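Local coordinates for protein D-aminoacid aminotransferase-like PLP-dependent enzyme (Haemophilus somnus, PDB 3CEB) that probably acts as a pyridoxal-phosphate-dependent lyase of the class IV aminotransferase family, putatively cleaving 4-amino-4-deoxychorismate, at residues I125-N138 with T149-A161. Sequence-based numbering, arbitrary orientation.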
loop_
_atom_site.group_PDB
_atom_site.type_symbol
_atom_site.label_atom_id
_atom_site.label_comp_id
_atom_site.label_asym_id
_atom_site.label_seq_id
_atom_site.Cartn_x
_atom_site.Cartn_y
_atom_site.Cartn_z
ATOM N N ILE A 125 -5.166 9.241 -8.418
ATOM C CA ILE A 125 -4.121 9.834 -9.241
ATOM C C ILE A 125 -4.182 9.358 -10.691
ATOM O O ILE A 125 -4.000 8.164 -11.001
ATOM C CB ILE A 125 -2.738 9.549 -8.655
ATOM C CG1 ILE A 125 -2.628 10.135 -7.230
ATOM C CG2 ILE A 125 -1.664 10.150 -9.553
ATOM C CD1 ILE A 125 -1.510 9.591 -6.423
ATOM N N ILE A 126 -4.423 10.320 -11.567
ATOM C CA ILE A 126 -4.463 10.101 -12.984
ATOM C C ILE A 126 -3.126 10.518 -13.556
ATOM O O ILE A 126 -2.790 11.707 -13.599
ATOM C CB ILE A 126 -5.577 10.930 -13.632
ATOM C CG1 ILE A 126 -6.879 10.679 -12.869
ATOM C CG2 ILE A 126 -5.711 10.582 -15.100
ATOM C CD1 ILE A 126 -7.169 9.211 -12.733
ATOM N N ARG A 127 -2.381 9.516 -14.013
ATOM C CA ARG A 127 -1.050 9.701 -14.554
ATOM C C ARG A 127 -1.000 9.203 -15.984
ATOM O O ARG A 127 -1.191 8.009 -16.252
ATOM C CB ARG A 127 -0.055 8.912 -13.699
ATOM C CG ARG A 127 1.404 8.966 -14.149
ATOM C CD ARG A 127 2.268 7.935 -13.436
ATOM N NE ARG A 127 3.640 8.014 -13.900
ATOM C CZ ARG A 127 4.100 7.432 -15.005
ATOM N NH1 ARG A 127 3.305 6.689 -15.737
ATOM N NH2 ARG A 127 5.358 7.573 -15.375
ATOM N N GLN A 128 -0.733 10.134 -16.897
ATOM C CA GLN A 128 -0.548 9.800 -18.293
ATOM C C GLN A 128 -1.752 9.032 -18.790
ATOM O O GLN A 128 -1.617 7.992 -19.410
ATOM C CB GLN A 128 0.748 8.998 -18.465
ATOM C CG GLN A 128 1.966 9.934 -18.428
ATOM C CD GLN A 128 3.334 9.232 -18.395
ATOM O OE1 GLN A 128 3.582 8.275 -19.130
ATOM N NE2 GLN A 128 4.233 9.737 -17.544
ATOM N N GLY A 129 -2.925 9.553 -18.429
ATOM C CA GLY A 129 -4.239 9.105 -18.916
ATOM C C GLY A 129 -4.825 7.925 -18.153
ATOM O O GLY A 129 -5.968 7.500 -18.383
ATOM N N LYS A 130 -4.035 7.387 -17.231
ATOM C CA LYS A 130 -4.419 6.161 -16.562
ATOM C C LYS A 130 -4.722 6.386 -15.090
ATOM O O LYS A 130 -4.137 7.259 -14.436
ATOM C CB LYS A 130 -3.354 5.075 -16.818
ATOM C CG LYS A 130 -2.900 5.057 -18.284
ATOM C CD LYS A 130 -2.287 3.792 -18.807
ATOM C CE LYS A 130 -1.163 4.161 -19.822
ATOM N N VAL A 131 -5.712 5.636 -14.608
ATOM C CA VAL A 131 -6.046 5.601 -13.192
ATOM C C VAL A 131 -4.970 4.735 -12.529
ATOM O O VAL A 131 -4.703 3.603 -12.963
ATOM C CB VAL A 131 -7.427 4.952 -12.927
ATOM C CG1 VAL A 131 -7.710 4.865 -11.413
ATOM C CG2 VAL A 131 -8.502 5.698 -13.661
ATOM N N THR A 132 -4.340 5.279 -11.496
ATOM C CA THR A 132 -3.291 4.566 -10.780
ATOM C C THR A 132 -3.710 4.318 -9.348
ATOM O O THR A 132 -4.539 3.462 -9.094
ATOM C CB THR A 132 -1.934 5.276 -10.903
ATOM O OG1 THR A 132 -1.989 6.585 -10.301
ATOM C CG2 THR A 132 -1.549 5.386 -12.415
ATOM N N ASP A 133 -3.146 5.064 -8.419
ATOM C CA ASP A 133 -3.372 4.828 -7.007
ATOM C C ASP A 133 -4.077 5.991 -6.302
ATOM O O ASP A 133 -4.176 7.086 -6.870
ATOM C CB ASP A 133 -2.022 4.652 -6.306
ATOM C CG ASP A 133 -1.175 3.468 -6.839
ATOM O OD1 ASP A 133 -1.477 2.824 -7.873
ATOM O OD2 ASP A 133 -0.147 3.184 -6.179
ATOM N N CYS A 134 -4.545 5.764 -5.064
ATOM C CA CYS A 134 -4.880 6.879 -4.179
ATOM C C CYS A 134 -3.581 7.194 -3.395
ATOM O O CYS A 134 -2.557 6.582 -3.664
ATOM C CB CYS A 134 -6.071 6.613 -3.247
ATOM S SG CYS A 134 -5.837 5.355 -2.019
ATOM N N SER A 135 -3.609 8.151 -2.459
ATOM C CA SER A 135 -2.361 8.598 -1.827
ATOM C C SER A 135 -1.816 7.557 -0.895
ATOM O O SER A 135 -0.612 7.505 -0.697
ATOM C CB SER A 135 -2.512 9.889 -1.029
ATOM O OG SER A 135 -2.952 9.615 0.285
ATOM N N ILE A 136 -2.686 6.717 -0.328
ATOM C CA ILE A 136 -2.233 5.715 0.672
ATOM C C ILE A 136 -2.416 4.261 0.232
ATOM O O ILE A 136 -2.074 3.351 0.962
ATOM C CB ILE A 136 -2.910 5.871 2.064
ATOM C CG1 ILE A 136 -4.391 5.543 1.950
ATOM C CG2 ILE A 136 -2.679 7.250 2.673
ATOM C CD1 ILE A 136 -5.183 5.739 3.284
ATOM N N GLY A 137 -2.962 4.011 -0.949
ATOM C CA GLY A 137 -3.194 2.627 -1.353
ATOM C C GLY A 137 -3.517 2.483 -2.817
ATOM O O GLY A 137 -3.464 3.459 -3.588
ATOM N N ASN A 138 -3.794 1.255 -3.220
ATOM C CA ASN A 138 -4.236 1.014 -4.561
ATOM C C ASN A 138 -5.772 1.195 -4.646
ATOM O O ASN A 138 -6.461 1.359 -3.641
ATOM C CB ASN A 138 -3.827 -0.392 -5.037
ATOM C CG ASN A 138 -2.324 -0.585 -5.077
ATOM O OD1 ASN A 138 -1.781 -1.436 -4.361
ATOM N ND2 ASN A 138 -1.635 0.208 -5.899
ATOM N N THR A 149 -8.782 -3.903 -10.768
ATOM C CA THR A 149 -7.757 -2.958 -10.331
ATOM C C THR A 149 -6.854 -2.646 -11.517
ATOM O O THR A 149 -6.682 -3.506 -12.376
ATOM C CB THR A 149 -6.951 -3.542 -9.131
ATOM O OG1 THR A 149 -6.192 -2.512 -8.513
ATOM C CG2 THR A 149 -6.031 -4.711 -9.552
ATOM N N PRO A 150 -6.254 -1.438 -11.559
ATOM C CA PRO A 150 -5.369 -1.019 -12.651
ATOM C C PRO A 150 -4.151 -1.898 -12.819
ATOM O O PRO A 150 -3.451 -2.166 -11.833
ATOM C CB PRO A 150 -4.921 0.367 -12.200
ATOM C CG PRO A 150 -5.987 0.816 -11.314
ATOM C CD PRO A 150 -6.518 -0.333 -10.626
ATOM N N ASP A 151 -3.892 -2.357 -14.037
ATOM C CA ASP A 151 -2.709 -3.203 -14.245
ATOM C C ASP A 151 -1.421 -2.404 -14.085
ATOM O O ASP A 151 -0.405 -3.013 -13.836
ATOM C CB ASP A 151 -2.710 -4.050 -15.561
ATOM C CG ASP A 151 -2.620 -3.209 -16.810
ATOM O OD1 ASP A 151 -2.791 -1.971 -16.678
ATOM O OD2 ASP A 151 -2.405 -3.767 -17.916
ATOM N N LYS A 152 -1.470 -1.066 -14.170
ATOM C CA LYS A 152 -0.252 -0.201 -13.941
ATOM C C LYS A 152 -0.347 0.786 -12.808
ATOM O O LYS A 152 -0.450 1.975 -13.034
ATOM C CB LYS A 152 0.068 0.653 -15.154
ATOM C CG LYS A 152 1.279 0.178 -15.902
ATOM C CD LYS A 152 1.362 -1.373 -15.910
ATOM C CE LYS A 152 2.622 -1.866 -16.638
ATOM N NZ LYS A 152 2.814 -3.326 -16.439
ATOM N N PRO A 153 -0.286 0.308 -11.582
ATOM C CA PRO A 153 -0.441 1.211 -10.454
ATOM C C PRO A 153 0.855 1.987 -10.218
ATOM O O PRO A 153 1.853 1.696 -10.858
ATOM C CB PRO A 153 -0.671 0.254 -9.312
ATOM C CG PRO A 153 0.240 -0.938 -9.706
ATOM C CD PRO A 153 0.110 -1.055 -11.183
ATOM N N LEU A 154 0.866 2.954 -9.314
ATOM C CA LEU A 154 2.127 3.613 -9.018
ATOM C C LEU A 154 2.935 2.576 -8.260
ATOM O O LEU A 154 4.061 2.287 -8.612
ATOM C CB LEU A 154 1.942 4.847 -8.147
ATOM C CG LEU A 154 1.074 5.953 -8.715
ATOM C CD1 LEU A 154 0.989 7.166 -7.764
ATOM C CD2 LEU A 154 1.603 6.328 -10.132
ATOM N N LEU A 155 2.346 2.041 -7.188
ATOM C CA LEU A 155 3.025 1.031 -6.352
ATOM C C LEU A 155 2.301 -0.309 -6.391
ATOM O O LEU A 155 1.088 -0.356 -6.280
ATOM C CB LEU A 155 3.105 1.489 -4.874
ATOM C CG LEU A 155 3.917 0.599 -3.892
ATOM C CD1 LEU A 155 5.373 0.432 -4.314
ATOM C CD2 LEU A 155 3.855 1.127 -2.467
ATOM N N GLU A 156 3.038 -1.396 -6.524
ATOM C CA GLU A 156 2.431 -2.698 -6.412
ATOM C C GLU A 156 2.203 -3.064 -4.947
ATOM O O GLU A 156 3.089 -3.598 -4.246
ATOM C CB GLU A 156 3.302 -3.744 -7.070
ATOM C CG GLU A 156 3.300 -3.638 -8.563
ATOM C CD GLU A 156 4.187 -4.653 -9.186
ATOM O OE1 GLU A 156 4.589 -5.594 -8.502
ATOM O OE2 GLU A 156 4.485 -4.525 -10.366
ATOM N N GLY A 157 0.991 -2.819 -4.489
ATOM C CA GLY A 157 0.669 -3.081 -3.085
ATOM C C GLY A 157 0.727 -4.533 -2.650
ATOM O O GLY A 157 0.544 -5.463 -3.450
ATOM N N THR A 158 0.977 -4.733 -1.359
ATOM C CA THR A 158 1.025 -6.086 -0.870
ATOM C C THR A 158 -0.416 -6.580 -0.857
ATOM O O THR A 158 -0.682 -7.704 -1.222
ATOM C CB THR A 158 1.709 -6.229 0.509
ATOM O OG1 THR A 158 1.062 -5.392 1.466
ATOM C CG2 THR A 158 3.195 -5.863 0.446
ATOM N N GLN A 159 -1.366 -5.727 -0.514
ATOM C CA GLN A 159 -2.751 -6.200 -0.378
ATOM C C GLN A 159 -3.267 -6.571 -1.775
ATOM O O GLN A 159 -3.899 -7.603 -2.013
ATOM C CB GLN A 159 -3.611 -5.094 0.251
ATOM C CG GLN A 159 -5.094 -5.461 0.523
ATOM C CD GLN A 159 -5.210 -6.473 1.619
ATOM O OE1 GLN A 159 -5.532 -7.627 1.360
ATOM N NE2 GLN A 159 -4.880 -6.070 2.846
ATOM N N ARG A 160 -2.964 -5.684 -2.703
ATOM C CA ARG A 160 -3.294 -5.880 -4.100
ATOM C C ARG A 160 -2.689 -7.202 -4.568
ATOM O O ARG A 160 -3.361 -8.008 -5.201
ATOM C CB ARG A 160 -2.749 -4.702 -4.914
ATOM C CG ARG A 160 -2.811 -4.837 -6.435
ATOM C CD ARG A 160 -2.062 -3.673 -7.086
ATOM N NE ARG A 160 -2.262 -3.584 -8.533
ATOM C CZ ARG A 160 -1.568 -4.279 -9.409
ATOM N NH1 ARG A 160 -0.659 -5.132 -9.005
ATOM N NH2 ARG A 160 -1.826 -4.149 -10.683
ATOM N N ALA A 161 -1.427 -7.449 -4.236
ATOM C CA ALA A 161 -0.752 -8.697 -4.668
ATOM C C ALA A 161 -1.481 -9.968 -4.147
ATOM O O ALA A 161 -1.634 -10.957 -4.871
ATOM C CB ALA A 161 0.714 -8.673 -4.252
HETATM O O HOH W 1 -2.687 -2.789 -2.248
#
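D133 grips the loop 153-157 with both carboxylate oxygens. The contact joins two loops at the cofactor site of a D-amino-acid-aminotransferase-like, pyridoxal-phosphate-dependent fold. D133 OD1 accepts a hydrogen bond from L154 N (2.8 Å), which comes from above the carboxylate plane, 51° out of it. D133 OD2 accepts a straighter bond from L155 N at 2.9 Å, on its syn side. D133 OD2 is also hydrogen-bonded to the pyridine nitrogen, N1, of the modified, cofactor-bearing lysine at position 103. The loop bonds therefore help fix the rotation of a cofactor-binding carboxylate.

N138 makes a second polar bridge. N138 ND2 gives a nearly straight hydrogen bond to L155 O (2.8 Å), and L155 O sits in the amide plane of N138. This sets which way the amide is turned and leaves OD1 facing the start of helix 158-165. There G157 N, at the N-cap, reaches N138 OD1 in a weak, bent bond of 3.1 Å. A water links N138 OD1 to R160 N. The same helix start binds the cofactor phosphate through T158 OG1 and Q159 N. R160 runs back from the helix past N138, its guanidinium plane 58° from the amide. Its chain is extended, with CG anti to the backbone N (chi1 171°), which carries R160 NH2 to P150 O at 2.8 Å. P153 CG lies over one face of the guanidinium, near its rim.

Packing continues toward the hairpin of strands 122-127 and 130-131, closed by a type I' turn. L154 lies across T132, with L154 CG against T132 OG1, which itself donates a hydrogen bond to I125 O. The two methyls of L154 part ways: L154 CD1 meets I125 CD1 at 3.7 Å, while L154 CD2 touches R127 CD at the same distance. Further along, P150 CB rests 3.3 Å from V131 O.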